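Local coordinates for mandelate racemase/muconate lactonizing protein (Thermobispora bispora, PDB 3VC5) that probably catalyses the magnesium-dependent dehydration of D-glucarate to 5-dehydro-4-deoxy-D-glucarate, at residues Pro38-Ala43 / Tyr167-Trp172; Gly45-Trp50 / Arg421-Tyr426; Phe205-Leu210 / Gly233-Leu238. One frame throughout, in Å; residues are numbered along the deposited sequence.

In the fold
Interactions 1 and 2 sit side by side, their centres 11 Å apart, at the junction of the capping domain and the barrel. They use neighbouring antiparallel strands, 41-42 and 45-46. Leu40 O lies 2.8 Å from His47 N, and Asn42 ND2 lies 2.8 Å from Asp423 OD2. Both contacts touch one bound phosphate, which also meets Lys211, a predicted proton acceptor. Interaction 3 lies within the barrel, 16 Å from interaction 1 between centres. The two share a sheet: Leu168 N is 2.8 Å from Lys209 O, and Tyr167 OH is 3.0 Å from Lys209 NZ. Interactions 2 and 3 do not touch; their nearest atoms are about 11 Å apart.

Interaction 1: residues Pro38-Ala43 / Tyr167-Trp172; sequences PPLLNA and YLFYKW. With PO4 (phosphate ion), chain B.
Leu40 covers one face of the Phe169 ring. Its CD1 stands almost over the ring centre, 4.0 Å from the centroid, in a CH-pi contact. Its CB comes to 3.6 Å from Phe169 CD2. Leu41 O reaches the same ring at its edge, in the ring plane. The Leu41 side chain meets the Trp172 indole instead: with CG anti to the carbonyl carbon (chi1 -64°), Leu41 CD2 packs against the indole, 4.0 Å from Trp172 CE2, the two side chains crossing at about a right angle. Leu41 CD1 packs on Tyr170 CB. Pro39 CB lies 3.9 Å from Trp172 CE3.

A single beta bridge, Leu40 with Lys171, joins the N-terminal capping region of this enolase-superfamily protein to the chain leaving barrel strand 161-169. Leu41 N donates to Tyr170 O at 2.9 Å, nearly straight at 168°. Pro39 centres an inverse gamma turn, and its O takes a weak bond from Trp172 N. A water donates to Leu41 O and accepts from Tyr170 N.

Further out, Asn42 ND2 donates to phosphate O1 at 2.8 Å. The Lys171 chain bends at its last two torsions, and NZ gives a bond to Trp172 O and a salt bridge to Asp181. Trp370 meets Phe169 edge-to-face, and Phe169 also packs on Lys211.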
loop_
_atom_site.group_PDB
_atom_site.type_symbol
_atom_site.label_atom_id
_atom_site.label_comp_id
_atom_site.label_asym_id
_atom_site.label_seq_id
_atom_site.Cartn_x
_atom_site.Cartn_y
_atom_site.Cartn_z
ATOM N N PRO A 38 -14.581 30.419 -12.910
ATOM C CA PRO A 38 -15.659 31.326 -12.438
ATOM C C PRO A 38 -15.468 31.752 -10.979
ATOM O O PRO A 38 -14.582 31.217 -10.289
ATOM C CB PRO A 38 -16.931 30.465 -12.585
ATOM C CG PRO A 38 -16.561 29.325 -13.493
ATOM C CD PRO A 38 -15.093 29.062 -13.203
ATOM N N PRO A 39 -16.298 32.706 -10.495
ATOM C CA PRO A 39 -16.184 33.241 -9.124
ATOM C C PRO A 39 -16.888 32.308 -8.117
ATOM O O PRO A 39 -17.923 32.644 -7.517
ATOM C CB PRO A 39 -16.870 34.619 -9.224
ATOM C CG PRO A 39 -17.885 34.434 -10.319
ATOM C CD PRO A 39 -17.188 33.531 -11.336
ATOM N N LEU A 40 -16.295 31.132 -7.945
ATOM C CA LEU A 40 -16.794 30.116 -7.042
ATOM C C LEU A 40 -16.458 30.508 -5.591
ATOM O O LEU A 40 -15.302 30.772 -5.250
ATOM C CB LEU A 40 -16.162 28.772 -7.407
ATOM C CG LEU A 40 -16.283 28.352 -8.868
ATOM C CD1 LEU A 40 -15.599 26.968 -9.112
ATOM C CD2 LEU A 40 -17.718 28.341 -9.353
ATOM N N LEU A 41 -17.490 30.601 -4.753
ATOM C CA LEU A 41 -17.328 31.040 -3.377
ATOM C C LEU A 41 -16.980 29.861 -2.471
ATOM O O LEU A 41 -17.409 28.730 -2.694
ATOM C CB LEU A 41 -18.635 31.701 -2.905
ATOM C CG LEU A 41 -19.011 32.975 -3.670
ATOM C CD1 LEU A 41 -20.479 33.295 -3.474
ATOM C CD2 LEU A 41 -18.181 34.129 -3.131
ATOM N N ASN A 42 -16.210 30.122 -1.422
ATOM C CA ASN A 42 -15.889 29.063 -0.483
ATOM C C ASN A 42 -15.559 29.716 0.872
ATOM O O ASN A 42 -15.661 30.946 1.019
ATOM C CB ASN A 42 -14.732 28.185 -1.028
ATOM C CG ASN A 42 -13.452 28.968 -1.209
ATOM O OD1 ASN A 42 -13.265 30.026 -0.585
ATOM N ND2 ASN A 42 -12.556 28.463 -2.057
ATOM N N ALA A 43 -15.193 28.913 1.868
ATOM C CA ALA A 43 -14.878 29.457 3.185
ATOM C C ALA A 43 -13.734 30.484 3.172
ATOM O O ALA A 43 -13.658 31.349 4.052
ATOM C CB ALA A 43 -14.543 28.330 4.158
ATOM N N TYR A 167 -20.107 19.071 -8.548
ATOM C CA TYR A 167 -19.459 19.929 -7.542
ATOM C C TYR A 167 -20.120 21.308 -7.620
ATOM O O TYR A 167 -19.767 22.138 -8.446
ATOM C CB TYR A 167 -17.956 20.048 -7.791
ATOM C CG TYR A 167 -17.138 20.277 -6.524
ATOM C CD1 TYR A 167 -17.661 20.967 -5.428
ATOM C CD2 TYR A 167 -15.814 19.829 -6.454
ATOM C CE1 TYR A 167 -16.904 21.157 -4.270
ATOM C CE2 TYR A 167 -15.043 20.014 -5.282
ATOM C CZ TYR A 167 -15.582 20.688 -4.214
ATOM O OH TYR A 167 -14.853 20.863 -3.018
ATOM N N LEU A 168 -21.135 21.513 -6.789
ATOM C CA LEU A 168 -21.879 22.760 -6.799
ATOM C C LEU A 168 -21.232 23.794 -5.879
ATOM O O LEU A 168 -20.715 23.473 -4.763
ATOM C CB LEU A 168 -23.327 22.523 -6.360
ATOM C CG LEU A 168 -24.106 21.364 -6.997
ATOM C CD1 LEU A 168 -25.560 21.316 -6.479
ATOM C CD2 LEU A 168 -24.098 21.483 -8.542
ATOM N N PHE A 169 -21.330 25.043 -6.317
ATOM C CA PHE A 169 -20.825 26.177 -5.573
ATOM C C PHE A 169 -21.828 27.297 -5.611
ATOM O O PHE A 169 -22.423 27.559 -6.660
ATOM C CB PHE A 169 -19.579 26.756 -6.236
ATOM C CG PHE A 169 -18.332 25.903 -6.089
ATOM C CD1 PHE A 169 -18.114 24.805 -6.911
ATOM C CD2 PHE A 169 -17.366 26.233 -5.141
ATOM C CE1 PHE A 169 -16.934 24.027 -6.794
ATOM C CE2 PHE A 169 -16.184 25.451 -4.997
ATOM C CZ PHE A 169 -15.976 24.356 -5.810
ATOM N N TYR A 170 -21.945 28.017 -4.505
ATOM C CA TYR A 170 -22.491 29.361 -4.585
ATOM C C TYR A 170 -21.520 30.193 -5.418
ATOM O O TYR A 170 -20.303 30.004 -5.337
ATOM C CB TYR A 170 -22.664 29.964 -3.197
ATOM C CG TYR A 170 -23.647 29.237 -2.325
ATOM C CD1 TYR A 170 -25.028 29.431 -2.483
ATOM C CD2 TYR A 170 -23.213 28.406 -1.302
ATOM C CE1 TYR A 170 -25.933 28.785 -1.669
ATOM C CE2 TYR A 170 -24.118 27.764 -0.467
ATOM C CZ TYR A 170 -25.481 27.963 -0.654
ATOM O OH TYR A 170 -26.387 27.331 0.173
ATOM N N LYS A 171 -22.049 31.041 -6.295
ATOM C CA LYS A 171 -21.183 31.866 -7.125
ATOM C C LYS A 171 -21.848 33.144 -7.582
ATOM O O LYS A 171 -23.075 33.208 -7.695
ATOM C CB LYS A 171 -20.714 31.067 -8.348
ATOM C CG LYS A 171 -21.875 30.677 -9.301
ATOM C CD LYS A 171 -21.399 29.830 -10.496
ATOM C CE LYS A 171 -20.485 30.622 -11.456
ATOM N NZ LYS A 171 -21.189 31.803 -12.122
ATOM N N TRP A 172 -21.036 34.170 -7.816
ATOM C CA TRP A 172 -21.534 35.393 -8.437
ATOM C C TRP A 172 -21.814 35.095 -9.908
ATOM O O TRP A 172 -21.390 34.050 -10.417
ATOM C CB TRP A 172 -20.518 36.519 -8.305
ATOM C CG TRP A 172 -20.176 36.841 -6.890
ATOM C CD1 TRP A 172 -20.994 36.715 -5.790
ATOM C CD2 TRP A 172 -18.940 37.382 -6.413
ATOM N NE1 TRP A 172 -20.321 37.126 -4.652
ATOM C CE2 TRP A 172 -19.064 37.549 -5.011
ATOM C CE3 TRP A 172 -17.739 37.743 -7.032
ATOM C CZ2 TRP A 172 -18.027 38.053 -4.223
ATOM C CZ3 TRP A 172 -16.713 38.255 -6.245
ATOM C CH2 TRP A 172 -16.866 38.399 -4.854
HETATM P P PO4 B . -11.784 24.678 -3.675
HETATM O O1 PO4 B . -12.488 25.925 -3.302
HETATM O O2 PO4 B . -11.911 24.586 -5.181
HETATM O O3 PO4 B . -10.360 24.732 -3.309
HETATM O O4 PO4 B . -12.432 23.576 -3.006
HETATM O O HOH W 1 -20.092 27.679 -2.505
#

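Interaction 2: residues Gly45-Trp50 / Arg421-Tyr426; sequences GVHQPW and RDDEGY. With PO4 (phosphate ion), chain B.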
loop_
_atom_site.group_PDB
_atom_site.type_symbol
_atom_site.label_atom_id
_atom_site.label_comp_id
_atom_site.label_asym_id
_atom_site.label_seq_id
_atom_site.Cartn_x
_atom_site.Cartn_y
_atom_site.Cartn_z
ATOM N N GLY A 45 -12.999 32.644 0.688
ATOM C CA GLY A 45 -13.287 33.841 -0.099
ATOM C C GLY A 45 -13.963 33.463 -1.398
ATOM O O GLY A 45 -15.087 32.926 -1.418
ATOM N N VAL A 46 -13.250 33.687 -2.492
ATOM C CA VAL A 46 -13.808 33.392 -3.822
ATOM C C VAL A 46 -12.665 33.055 -4.759
ATOM O O VAL A 46 -11.588 33.654 -4.651
ATOM C CB VAL A 46 -14.663 34.582 -4.326
ATOM C CG1 VAL A 46 -13.834 35.862 -4.370
ATOM C CG2 VAL A 46 -15.316 34.293 -5.711
ATOM N N HIS A 47 -12.874 32.099 -5.672
ATOM C CA HIS A 47 -11.836 31.767 -6.651
ATOM C C HIS A 47 -11.508 32.971 -7.533
ATOM O O HIS A 47 -12.404 33.730 -7.913
ATOM C CB HIS A 47 -12.331 30.656 -7.582
ATOM C CG HIS A 47 -12.341 29.292 -6.966
ATOM N ND1 HIS A 47 -12.157 28.147 -7.709
ATOM C CD2 HIS A 47 -12.528 28.887 -5.682
ATOM C CE1 HIS A 47 -12.218 27.090 -6.911
ATOM N NE2 HIS A 47 -12.428 27.514 -5.671
ATOM N N GLN A 48 -10.220 33.122 -7.865
ATOM C CA GLN A 48 -9.764 34.196 -8.731
ATOM C C GLN A 48 -10.106 33.892 -10.195
ATOM O O GLN A 48 -10.431 32.761 -10.539
ATOM C CB GLN A 48 -8.267 34.428 -8.558
ATOM C CG GLN A 48 -7.910 35.088 -7.221
ATOM C CD GLN A 48 -6.476 34.835 -6.830
ATOM O OE1 GLN A 48 -6.085 33.688 -6.570
ATOM N NE2 GLN A 48 -5.678 35.896 -6.786
ATOM N N PRO A 49 -10.002 34.901 -11.064
ATOM C CA PRO A 49 -10.426 34.668 -12.453
ATOM C C PRO A 49 -9.522 33.707 -13.248
ATOM O O PRO A 49 -9.932 33.186 -14.309
ATOM C CB PRO A 49 -10.376 36.074 -13.096
ATOM C CG PRO A 49 -10.206 37.035 -11.998
ATOM C CD PRO A 49 -9.694 36.313 -10.773
ATOM N N TRP A 50 -8.304 33.517 -12.765
ATOM C CA TRP A 50 -7.368 32.539 -13.340
ATOM C C TRP A 50 -6.993 31.521 -12.279
ATOM O O TRP A 50 -6.658 31.909 -11.143
ATOM C CB TRP A 50 -6.087 33.216 -13.822
ATOM C CG TRP A 50 -6.307 34.234 -14.893
ATOM C CD1 TRP A 50 -6.365 35.607 -14.737
ATOM C CD2 TRP A 50 -6.521 33.982 -16.295
ATOM N NE1 TRP A 50 -6.578 36.211 -15.964
ATOM C CE2 TRP A 50 -6.683 35.237 -16.927
ATOM C CE3 TRP A 50 -6.582 32.819 -17.075
ATOM C CZ2 TRP A 50 -6.915 35.358 -18.300
ATOM C CZ3 TRP A 50 -6.808 32.936 -18.432
ATOM C CH2 TRP A 50 -6.964 34.207 -19.037
ATOM N N ARG A 421 -2.238 31.332 -5.686
ATOM C CA ARG A 421 -3.656 31.332 -5.377
ATOM C C ARG A 421 -3.909 32.075 -4.074
ATOM O O ARG A 421 -3.249 31.802 -3.047
ATOM C CB ARG A 421 -4.177 29.891 -5.286
ATOM C CG ARG A 421 -5.622 29.839 -4.833
ATOM C CD ARG A 421 -6.164 28.430 -4.812
ATOM N NE ARG A 421 -7.531 28.419 -4.314
ATOM C CZ ARG A 421 -8.259 27.326 -4.074
ATOM N NH1 ARG A 421 -7.753 26.120 -4.275
ATOM N NH2 ARG A 421 -9.506 27.447 -3.618
ATOM N N ASP A 422 -4.880 32.990 -4.089
ATOM C CA ASP A 422 -5.199 33.763 -2.895
ATOM C C ASP A 422 -6.694 34.137 -2.850
ATOM O O ASP A 422 -7.062 35.303 -3.060
ATOM C CB ASP A 422 -4.287 34.997 -2.812
ATOM C CG ASP A 422 -4.475 35.804 -1.511
ATOM O OD1 ASP A 422 -5.089 35.295 -0.530
ATOM O OD2 ASP A 422 -3.995 36.965 -1.481
ATOM N N ASP A 423 -7.547 33.148 -2.547
ATOM C CA ASP A 423 -9.002 33.378 -2.465
ATOM C C ASP A 423 -9.339 34.479 -1.466
ATOM O O ASP A 423 -10.270 35.248 -1.680
ATOM C CB ASP A 423 -9.763 32.128 -1.999
ATOM C CG ASP A 423 -9.548 30.915 -2.894
ATOM O OD1 ASP A 423 -8.729 30.955 -3.828
ATOM O OD2 ASP A 423 -10.180 29.874 -2.628
ATOM N N GLU A 424 -8.618 34.522 -0.337
ATOM C CA GLU A 424 -8.954 35.485 0.709
ATOM C C GLU A 424 -8.601 36.923 0.324
ATOM O O GLU A 424 -9.395 37.854 0.544
ATOM C CB GLU A 424 -8.280 35.090 2.030
ATOM C CG GLU A 424 -8.673 35.940 3.222
ATOM C CD GLU A 424 -7.895 35.537 4.456
ATOM O OE1 GLU A 424 -6.653 35.410 4.373
ATOM O OE2 GLU A 424 -8.515 35.303 5.500
ATOM N N GLY A 425 -7.406 37.113 -0.229
ATOM C CA GLY A 425 -6.976 38.432 -0.688
ATOM C C GLY A 425 -7.890 38.951 -1.778
ATOM O O GLY A 425 -8.231 40.148 -1.809
ATOM N N TYR A 426 -8.292 38.054 -2.675
ATOM C CA TYR A 426 -9.209 38.441 -3.750
ATOM C C TYR A 426 -10.562 38.858 -3.137
ATOM O O TYR A 426 -11.126 39.919 -3.487
ATOM C CB TYR A 426 -9.359 37.305 -4.769
ATOM C CG TYR A 426 -10.227 37.637 -5.976
ATOM C CD1 TYR A 426 -10.083 38.841 -6.665
ATOM C CD2 TYR A 426 -11.175 36.727 -6.428
ATOM C CE1 TYR A 426 -10.871 39.125 -7.775
ATOM C CE2 TYR A 426 -11.961 36.994 -7.530
ATOM C CZ TYR A 426 -11.823 38.209 -8.187
ATOM O OH TYR A 426 -12.605 38.460 -9.302
HETATM P P PO4 B . -11.784 24.678 -3.675
HETATM O O1 PO4 B . -12.488 25.925 -3.302
HETATM O O2 PO4 B . -11.911 24.586 -5.181
HETATM O O3 PO4 B . -10.360 24.732 -3.309
HETATM O O4 PO4 B . -12.432 23.576 -3.006
HETATM O O HOH W 2 -8.200 31.818 -6.272
#
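The start of helix 423-430 is met by the Gln48 side chain, which reaches its N-cap residue, Asp422. Gln48 OE1 accepts from Asp422 N at 2.8 Å. The N-H points almost straight at the oxygen (168°), but the donor stands above the amide carbonyl plane. Asp422 itself caps the helix through OD1, which accepts from Gly425 N. A water donates to Gln48 OE1 and to Asp423 OD1 and accepts from Gln48 N, bridging the two segments.

Arg421 is stretched out from CG to NE and holds Asp423 side-on. Arg421 NE donates to Asp423 OD1 at 2.8 Å, and Arg421 NH2 to Asp423 OD2 at 2.7 Å, which fixes the rotation of the guanidinium. Arg421 NH1 and NH2 then both donate to phosphate O3. The two segments form one wall of an anion pocket, which Asn42, Lys211 and His367 complete; in this superfamily the capping domain closes over the mouth of the barrel. His47 NE2 donates to phosphate O1 at 2.9 Å, in the plane of its ring, while His47 ND1 is hydrogen-bonded to Asp37. The phosphate probably comes from the crystallisation liquor.

On the apolar side, Pro49 CD lies over one face of the Tyr426 ring, 3.8 Å from CZ. Val46 CG1 comes to 3.5 Å from Tyr426 CD2. His47 O sits at the ring edge, 3.3 Å from Tyr426 CE2, buried and without a hydrogen-bond partner. Tyr426 OH bonds to His175.

Interaction 3: residues Phe205-Leu210 / Gly233-Leu238; sequences FRSIKL and GLPLRL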
loop_
_atom_site.group_PDB
_atom_site.type_symbol
_atom_site.label_atom_id
_atom_site.label_comp_id
_atom_site.label_asym_id
_atom_site.label_seq_id
_atom_site.Cartn_x
_atom_site.Cartn_y
_atom_site.Cartn_z
ATOM N N PHE A 205 -24.125 13.429 -13.718
ATOM C CA PHE A 205 -23.685 13.126 -12.346
ATOM C C PHE A 205 -24.808 12.486 -11.537
ATOM O O PHE A 205 -25.962 12.931 -11.596
ATOM C CB PHE A 205 -23.245 14.411 -11.630
ATOM C CG PHE A 205 -22.064 15.095 -12.272
ATOM C CD1 PHE A 205 -20.883 14.376 -12.537
ATOM C CD2 PHE A 205 -22.134 16.439 -12.661
ATOM C CE1 PHE A 205 -19.775 14.998 -13.142
ATOM C CE2 PHE A 205 -21.014 17.082 -13.247
ATOM C CZ PHE A 205 -19.829 16.355 -13.487
ATOM N N ARG A 206 -24.465 11.451 -10.774
ATOM C CA ARG A 206 -25.442 10.723 -9.961
ATOM C C ARG A 206 -25.238 10.922 -8.448
ATOM O O ARG A 206 -25.864 10.219 -7.629
ATOM C CB ARG A 206 -25.420 9.227 -10.336
ATOM C CG ARG A 206 -25.834 8.960 -11.808
ATOM C CD ARG A 206 -25.735 7.497 -12.149
ATOM N NE ARG A 206 -26.356 7.197 -13.435
ATOM C CZ ARG A 206 -26.517 5.964 -13.911
ATOM N NH1 ARG A 206 -26.096 4.925 -13.205
ATOM N NH2 ARG A 206 -27.095 5.769 -15.090
ATOM N N SER A 207 -24.353 11.855 -8.094
ATOM C CA SER A 207 -24.044 12.252 -6.723
ATOM C C SER A 207 -23.869 13.766 -6.792
ATOM O O SER A 207 -23.462 14.306 -7.840
ATOM C CB SER A 207 -22.707 11.635 -6.241
ATOM O OG SER A 207 -22.863 10.306 -5.801
ATOM N N ILE A 208 -24.163 14.449 -5.690
ATOM C CA ILE A 208 -24.107 15.914 -5.622
ATOM C C ILE A 208 -23.357 16.363 -4.379
ATOM O O ILE A 208 -23.598 15.826 -3.296
ATOM C CB ILE A 208 -25.530 16.505 -5.568
ATOM C CG1 ILE A 208 -26.292 16.188 -6.869
ATOM C CG2 ILE A 208 -25.474 17.999 -5.353
ATOM C CD1 ILE A 208 -27.792 16.541 -6.759
ATOM N N LYS A 209 -22.472 17.348 -4.545
ATOM C CA LYS A 209 -21.758 17.965 -3.440
ATOM C C LYS A 209 -22.039 19.456 -3.467
ATOM O O LYS A 209 -22.043 20.074 -4.527
ATOM C CB LYS A 209 -20.256 17.745 -3.613
ATOM C CG LYS A 209 -19.405 18.395 -2.570
ATOM C CD LYS A 209 -17.946 18.096 -2.837
ATOM C CE LYS A 209 -17.169 18.538 -1.598
ATOM N NZ LYS A 209 -15.751 18.322 -1.697
ATOM N N LEU A 210 -22.280 20.044 -2.302
ATOM C CA LEU A 210 -22.396 21.487 -2.207
ATOM C C LEU A 210 -21.250 22.035 -1.412
ATOM O O LEU A 210 -21.052 21.635 -0.240
ATOM C CB LEU A 210 -23.716 21.882 -1.523
ATOM C CG LEU A 210 -23.959 23.389 -1.286
ATOM C CD1 LEU A 210 -23.877 24.215 -2.583
ATOM C CD2 LEU A 210 -25.298 23.648 -0.578
ATOM N N GLY A 233 -33.025 10.230 -4.476
ATOM C CA GLY A 233 -32.147 9.093 -4.743
ATOM C C GLY A 233 -30.666 9.403 -4.900
ATOM O O GLY A 233 -29.830 8.503 -4.786
ATOM N N LEU A 234 -30.323 10.662 -5.163
ATOM C CA LEU A 234 -28.910 11.025 -5.386
ATOM C C LEU A 234 -28.210 11.332 -4.067
ATOM O O LEU A 234 -28.687 12.169 -3.300
ATOM C CB LEU A 234 -28.777 12.224 -6.328
ATOM C CG LEU A 234 -29.366 12.193 -7.748
ATOM C CD1 LEU A 234 -28.629 13.172 -8.657
ATOM C CD2 LEU A 234 -29.362 10.797 -8.345
ATOM N N PRO A 235 -27.079 10.654 -3.799
ATOM C CA PRO A 235 -26.351 10.954 -2.570
ATOM C C PRO A 235 -25.933 12.424 -2.541
ATOM O O PRO A 235 -25.550 12.980 -3.582
ATOM C CB PRO A 235 -25.125 10.035 -2.657
ATOM C CG PRO A 235 -25.575 8.892 -3.547
ATOM C CD PRO A 235 -26.502 9.518 -4.540
ATOM N N LEU A 236 -25.999 13.040 -1.359
ATOM C CA LEU A 236 -25.689 14.461 -1.188
ATOM C C LEU A 236 -24.584 14.659 -0.180
ATOM O O LEU A 236 -24.548 13.953 0.829
ATOM C CB LEU A 236 -26.915 15.226 -0.677
ATOM C CG LEU A 236 -28.178 15.168 -1.534
ATOM C CD1 LEU A 236 -29.273 16.021 -0.904
ATOM C CD2 LEU A 236 -27.895 15.620 -2.946
ATOM N N ARG A 237 -23.691 15.620 -0.438
ATOM C CA ARG A 237 -22.620 15.944 0.517
ATOM C C ARG A 237 -22.627 17.436 0.726
ATOM O O ARG A 237 -23.005 18.164 -0.168
ATOM C CB ARG A 237 -21.250 15.562 -0.071
ATOM C CG ARG A 237 -21.144 14.121 -0.562
ATOM C CD ARG A 237 -20.130 14.032 -1.739
ATOM N NE ARG A 237 -19.925 12.656 -2.110
ATOM C CZ ARG A 237 -19.003 12.225 -2.960
ATOM N NH1 ARG A 237 -18.905 10.915 -3.172
ATOM N NH2 ARG A 237 -18.202 13.091 -3.606
ATOM N N LEU A 238 -22.180 17.890 1.901
ATOM C CA LEU A 238 -22.064 19.310 2.195
ATOM C C LEU A 238 -20.676 19.544 2.765
ATOM O O LEU A 238 -20.251 18.792 3.653
ATOM C CB LEU A 238 -23.128 19.746 3.211
ATOM C CG LEU A 238 -23.086 21.208 3.709
ATOM C CD1 LEU A 238 -23.219 22.214 2.572
ATOM C CD2 LEU A 238 -24.191 21.441 4.758
#
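Ile208 and Leu236 lie alongside each other on one face of a parallel strand pair. Leu236 CD2 touches Ile208 CB at 3.6 Å and also meets Ile208 CD1. Two residues along, on the same face, Leu210 CD2 and Leu238 CD1 pair in the same way at 4.0 Å. Both of these leucines have CG anti to the backbone N (chi1 177° and 176°), which keeps their branches running together. At the other end, Leu234 CD1 meets Ile208 CD1, the side chains crossing obliquely, and Leu234 CD2 packs on Arg206 O.

The backbones are in register, Ile208 with Leu236, Lys209 with Arg237 and Leu210 with Leu238. Ile208 N donates to Pro235 O, Arg237 N to Ile208 O and Leu210 N to Arg237 O, each at 2.9 Å.

Lys209 and Arg237 point to the opposite face. Their chains touch through Lys209 CB and Arg237 CD at 4.2 Å, and the like-charged ends stay apart. Acids hold both. Lys209 NZ forms salt bridges with Glu264, a magnesium-binding residue, and with Asp365. Arg237 pairs with Glu261 and the same Asp365. Lys209 and Lys211 form the Lys-X-Lys pattern known in this superfamily.

The two strands belong to a beta-alpha-beta unit of the barrel, joined through helix 217-230. That helix packs on Ile208, Leu210 and Leu236, helix 189-203 covers Ile208, Leu210 and Leu234, and strand 161-169 flanks strand 208-211.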